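Local coordinates for biofilm growth-associated repressor (Xylella fastidiosa, PDB 3PQJ), which represses transcription of an operon that includes its own gene by binding a palindromic AT-rich sequence that spans the -10 region of the blh promoter, at the interface of chains A and B. Sequence-based numbering; all coordinates share one arbitrary frame. Chains: chain A/B, Biofilm growth-associated repressor.

Contact 1: the interface of chains A and B. Residues chain A 13, 17, 87, 91; chain B 17, 87, 91, 94.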
# COMPACT_ATOMS: atom_id res chain seq x y z
N VAL A 13 -8.08 3.86 -3.61
CA VAL A 13 -7.30 2.97 -2.74
C VAL A 13 -6.03 2.53 -3.47
O VAL A 13 -4.93 2.74 -2.94
CB VAL A 13 -8.13 1.75 -2.23
CG1 VAL A 13 -7.26 0.79 -1.44
CG2 VAL A 13 -9.30 2.22 -1.38
N LEU A 17 -1.86 3.17 -2.70
CA LEU A 17 -0.96 2.02 -2.66
C LEU A 17 0.16 2.18 -3.70
O LEU A 17 1.32 1.92 -3.37
CB LEU A 17 -1.71 0.68 -2.80
CG LEU A 17 -2.82 0.41 -1.71
CD1 LEU A 17 -3.58 -0.86 -1.99
CD2 LEU A 17 -2.26 0.38 -0.26
N LEU A 87 -2.82 4.56 7.10
CA LEU A 87 -2.26 3.41 6.38
C LEU A 87 -0.89 3.08 6.97
O LEU A 87 -0.64 1.93 7.32
CB LEU A 87 -2.20 3.65 4.85
CG LEU A 87 -1.60 2.53 3.89
CD1 LEU A 87 -2.13 1.10 4.17
CD2 LEU A 87 -1.82 2.87 2.45
N LEU A 91 0.36 -0.39 8.84
CA LEU A 91 1.55 -1.09 8.36
C LEU A 91 2.48 -1.48 9.50
O LEU A 91 3.05 -2.56 9.45
CB LEU A 91 2.29 -0.28 7.26
CG LEU A 91 1.57 -0.13 5.89
CD1 LEU A 91 2.35 0.85 4.97
CD2 LEU A 91 1.54 -1.46 5.14
N LEU B 17 2.44 -3.63 -1.34
CA LEU B 17 1.68 -2.47 -1.79
C LEU B 17 1.66 -2.43 -3.33
O LEU B 17 0.61 -2.14 -3.90
CB LEU B 17 2.20 -1.15 -1.17
CG LEU B 17 2.21 -1.08 0.38
CD1 LEU B 17 2.84 0.20 0.87
CD2 LEU B 17 0.84 -1.15 0.94
N LEU B 87 -3.92 -6.07 5.69
CA LEU B 87 -3.80 -4.81 4.94
C LEU B 87 -5.16 -4.46 4.32
O LEU B 87 -5.64 -3.34 4.49
CB LEU B 87 -2.71 -4.95 3.86
CG LEU B 87 -2.03 -3.71 3.31
CD1 LEU B 87 -2.78 -3.11 2.20
CD2 LEU B 87 -1.72 -2.68 4.38
N LEU B 91 -7.64 -1.19 5.11
CA LEU B 91 -8.12 -0.34 4.02
C LEU B 91 -9.61 -0.05 4.11
O LEU B 91 -10.02 1.08 3.83
CB LEU B 91 -7.75 -0.92 2.64
CG LEU B 91 -6.25 -0.95 2.29
CD1 LEU B 91 -6.02 -1.64 0.95
CD2 LEU B 91 -5.58 0.42 2.41
N ILE B 94 -10.04 2.58 6.85
CA ILE B 94 -9.58 3.88 6.35
C ILE B 94 -10.46 4.45 5.23
O ILE B 94 -10.76 5.64 5.23
CB ILE B 94 -8.06 3.82 5.96
CG1 ILE B 94 -7.18 3.32 7.13
CG2 ILE B 94 -7.55 5.16 5.43
CD1 ILE B 94 -5.90 2.58 6.66
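The main-chain carbonyl oxygen O of B:Leu17 rests against carbon: it lies 3.8 Å from CB of A:Leu17, and the carbonyl of A:Leu17 faces CB of B:Leu17 in the same way. Here two copies of one leucine meet, the side chains crossing at about a right angle with a methyl from each at the crossing point, CD2 of A:Leu17 to CD2 of B:Leu17 at 3.7 Å. Around this crossing the patch shows how interlocking branched aliphatic groups can pack a helical dimer interface. A:Leu17 also sends its other methyl, CD1, tip to tip toward CD1 of B:Leu91 (3.9 Å). CD1 of B:Leu91 also touches CG1 of A:Val13 (3.6 Å), so it sits over the neighbouring A:Val13 and A:Leu17. The two Leu87 copies are modelled differently, with chi2 at 47° in A:Leu87 and -86° in B:Leu87, a difference that carries little weight at this resolution. CD2 of B:Leu87 touches two groups, CD2 of A:Leu91 at 3.6 Å and CD1 of A:Leu87 at 3.8 Å. Farther along, CD1 of B:Ile94 abuts the helix backbone at CA of A:Leu87 (3.7 Å). In the fold, A:Val13 and A:Leu17 lie on helix 10-20 of chain A, B:Leu17 on helix 3-20 of chain B, and the other residues on helix 82-95 of each chain; the four helices meet about the two-fold axis.

Contact 2: the interface of chains A and B. Residues chain A 95-97; chain B 5, 9.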
# COMPACT_ATOMS: atom_id res chain seq x y z
N PHE A 95 3.49 -5.17 10.02
CA PHE A 95 4.88 -5.50 9.74
C PHE A 95 5.86 -5.60 10.89
O PHE A 95 6.86 -6.30 10.75
CB PHE A 95 5.42 -4.69 8.54
CG PHE A 95 4.83 -5.17 7.23
CD1 PHE A 95 5.47 -6.15 6.47
CD2 PHE A 95 3.61 -4.67 6.79
CE1 PHE A 95 4.91 -6.61 5.28
CE2 PHE A 95 3.05 -5.13 5.59
CZ PHE A 95 3.70 -6.10 4.85
N CYS A 96 5.58 -4.96 12.03
CA CYS A 96 6.46 -5.07 13.19
C CYS A 96 6.38 -6.48 13.81
O CYS A 96 5.28 -7.01 13.99
CB CYS A 96 6.19 -3.97 14.22
SG CYS A 96 6.70 -2.32 13.68
N ALA A 97 7.56 -7.10 14.02
CA ALA A 97 7.78 -8.43 14.59
C ALA A 97 9.20 -8.46 15.20
O ALA A 97 10.15 -8.09 14.51
CB ALA A 97 7.66 -9.49 13.50
N ASP B 5 13.23 -0.26 12.43
CA ASP B 5 12.82 -1.62 12.04
C ASP B 5 11.95 -1.58 10.77
O ASP B 5 12.15 -2.41 9.87
CB ASP B 5 12.12 -2.42 13.18
CG ASP B 5 11.68 -3.86 12.82
OD1 ASP B 5 12.35 -4.49 11.95
OD2 ASP B 5 10.70 -4.36 13.43
N ARG B 9 12.34 -3.34 6.90
CA ARG B 9 11.24 -4.09 6.26
C ARG B 9 10.69 -3.43 4.96
O ARG B 9 9.89 -4.07 4.28
CB ARG B 9 10.05 -4.31 7.27
CG ARG B 9 10.31 -5.17 8.53
CD ARG B 9 10.11 -6.67 8.30
NE ARG B 9 9.11 -7.26 9.20
CZ ARG B 9 8.32 -8.28 8.88
NH1 ARG B 9 8.38 -8.83 7.67
NH2 ARG B 9 7.44 -8.75 9.76
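B:Arg9 reaches across to the end of the C-terminal helix of chain A, its guanidinium group turned 73° from the ring plane of A:Phe95, so the two flat groups meet steeply instead of stacking. The ring carbon CD1 of A:Phe95 stands over one guanidinium face, toward its rim, 4.1 Å from NH1 of B:Arg9. The polar link is to the main chain of the same phenylalanine: NH2 of B:Arg9 donates a hydrogen bond to the carbonyl oxygen O of A:Phe95, 2.7 Å away. Its geometry is poor, with 117° at the hydrogen and the oxygen well outside the guanidinium plane, so it is probably weak despite its length. NE of B:Arg9 is near the same oxygen, yet its N-H points in another direction and adds no bond. Bends at chi2 (-87°) and chi3 bring the NH2 end of the arginine to this carbonyl oxygen, tilted from the carbonyl plane. Beside it, CB of A:Ala97 packs 3.8 Å from NH2 of B:Arg9. The carboxylate oxygen OD2 of B:Asp5 lies near the C-terminal tail of chain A, 3.9 Å from O of A:Ala97, with no bond between these two acceptors. The positive guanidinium may be favoured by the negative end of helix 82-95, where Phe95 is the last residue. A:Cys96, one half of the disulfide with Cys30, follows in the loop and only grazes the partner. The site thus joins the C-terminal end of helix 82-95 in one chain to the first helix, 3-20, of the other.

Contact 3: the interface of chains A and B. Residues chain A 9, 12-13, 16, 83; chain B 94-95.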
# COMPACT_ATOMS: atom_id res chain seq x y z
N ARG A 9 -14.56 2.74 -4.39
CA ARG A 9 -13.36 3.51 -4.05
C ARG A 9 -12.01 2.81 -4.40
O ARG A 9 -10.94 3.31 -4.02
CB ARG A 9 -13.41 3.95 -2.57
CG ARG A 9 -14.36 5.13 -2.35
CD ARG A 9 -14.56 5.45 -0.88
NE ARG A 9 -15.25 4.37 -0.16
CZ ARG A 9 -16.57 4.24 -0.08
NH1 ARG A 9 -17.37 5.12 -0.66
NH2 ARG A 9 -17.10 3.23 0.59
N GLU A 12 -9.09 4.89 -6.05
CA GLU A 12 -8.56 5.82 -5.04
C GLU A 12 -7.63 5.05 -4.07
O GLU A 12 -6.52 5.50 -3.79
CB GLU A 12 -9.74 6.44 -4.29
CG GLU A 12 -9.39 7.57 -3.35
CD GLU A 12 -10.45 7.88 -2.31
OE1 GLU A 12 -11.67 7.83 -2.64
OE2 GLU A 12 -10.06 8.16 -1.16
N VAL A 13 -8.08 3.86 -3.61
CA VAL A 13 -7.30 2.97 -2.74
C VAL A 13 -6.03 2.53 -3.47
O VAL A 13 -4.93 2.74 -2.94
CB VAL A 13 -8.13 1.75 -2.23
CG1 VAL A 13 -7.26 0.79 -1.44
CG2 VAL A 13 -9.30 2.22 -1.38
N LEU A 16 -3.28 5.32 -3.78
CA LEU A 16 -2.52 5.54 -2.55
C LEU A 16 -1.48 4.42 -2.40
O LEU A 16 -0.34 4.69 -2.05
CB LEU A 16 -3.42 5.65 -1.29
CG LEU A 16 -2.71 5.88 0.08
CD1 LEU A 16 -1.87 7.15 0.09
CD2 LEU A 16 -3.71 5.92 1.24
N LYS A 83 -5.39 9.72 5.48
CA LYS A 83 -5.52 8.33 5.02
C LYS A 83 -4.17 7.64 4.88
O LYS A 83 -4.05 6.47 5.25
CB LYS A 83 -6.33 8.23 3.72
CG LYS A 83 -7.81 8.51 3.91
CD LYS A 83 -8.57 8.25 2.63
CE LYS A 83 -9.60 9.31 2.30
NZ LYS A 83 -10.78 9.24 3.21
N ILE B 94 -10.04 2.58 6.85
CA ILE B 94 -9.58 3.88 6.35
C ILE B 94 -10.46 4.45 5.23
O ILE B 94 -10.76 5.64 5.23
CB ILE B 94 -8.06 3.82 5.96
CG1 ILE B 94 -7.18 3.32 7.13
CG2 ILE B 94 -7.55 5.16 5.43
CD1 ILE B 94 -5.90 2.58 6.66
N PHE B 95 -10.85 3.62 4.27
CA PHE B 95 -11.57 4.10 3.10
C PHE B 95 -13.08 4.12 3.11
O PHE B 95 -13.66 4.91 2.37
CB PHE B 95 -10.98 3.52 1.81
CG PHE B 95 -9.63 4.10 1.49
CD1 PHE B 95 -9.52 5.19 0.63
CD2 PHE B 95 -8.47 3.58 2.05
CE1 PHE B 95 -8.27 5.73 0.33
CE2 PHE B 95 -7.23 4.14 1.76
CZ PHE B 95 -7.13 5.20 0.90
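The ring of B:Phe95, at the end of helix 82-95 of chain B, is clasped on both faces by chain A in the helical dimer interface of this ArsR-family winged helix-turn-helix repressor. On one face lies the methyl CG2 of A:Val13, from helix 10-20, 3.7 Å from the ring centroid in a CH-pi contact and displaced toward the CG side of the ring. Against the opposite face comes the aliphatic stem of A:Lys83, from helix 82-95 of chain A, its CD 3.9 Å from the centroid, again as CH-pi. Two further groups, both from helix 10-20, stand at the edge in the ring plane. CD2 of A:Leu16 meets CZ of B:Phe95 at 3.5 Å, and the carboxylate oxygen OE2 of A:Glu12 approaches CE1 of B:Phe95 at 3.4 Å. That carboxylate is turned 66° from the ring, and its oxygen faces the rim hydrogens, an arrangement likely to be mildly favourable electrostatically. In A:Lys83, chi1 of -72° followed by an extended chi2 carries CD over the ring, toward its CE1 rim; the bends at chi3 and chi4 act only beyond CD, on CE and NZ. Nearer its root the same lysine slides past B:Ile94 in the opposite direction, CG of A:Lys83 to CG2 of B:Ile94 at 3.7 Å. A:Arg9 is poorly ordered; its NE comes close to the main-chain oxygen of B:Phe95, but the N-H is directed away and no hydrogen bond forms.

Contact 1 occupies the middle of the dimer interface, and contact 3 adjoins it, their C-alpha centres about 7 Å apart, with A:Val13 and B:Ile94 shared between them. Contact 2 lies about 16 Å from contact 1 and about 23 Å from contact 3, at the other end of the interface. Because the interface is two-fold symmetric, contacts 2 and 3 look at the same kind of region, the Phe95 end of helix 82-95 against the partner's N-terminal segment, once with each chain in either role. Such a helical dimer would set the spacing of two DNA-binding units suited to a palindromic operator.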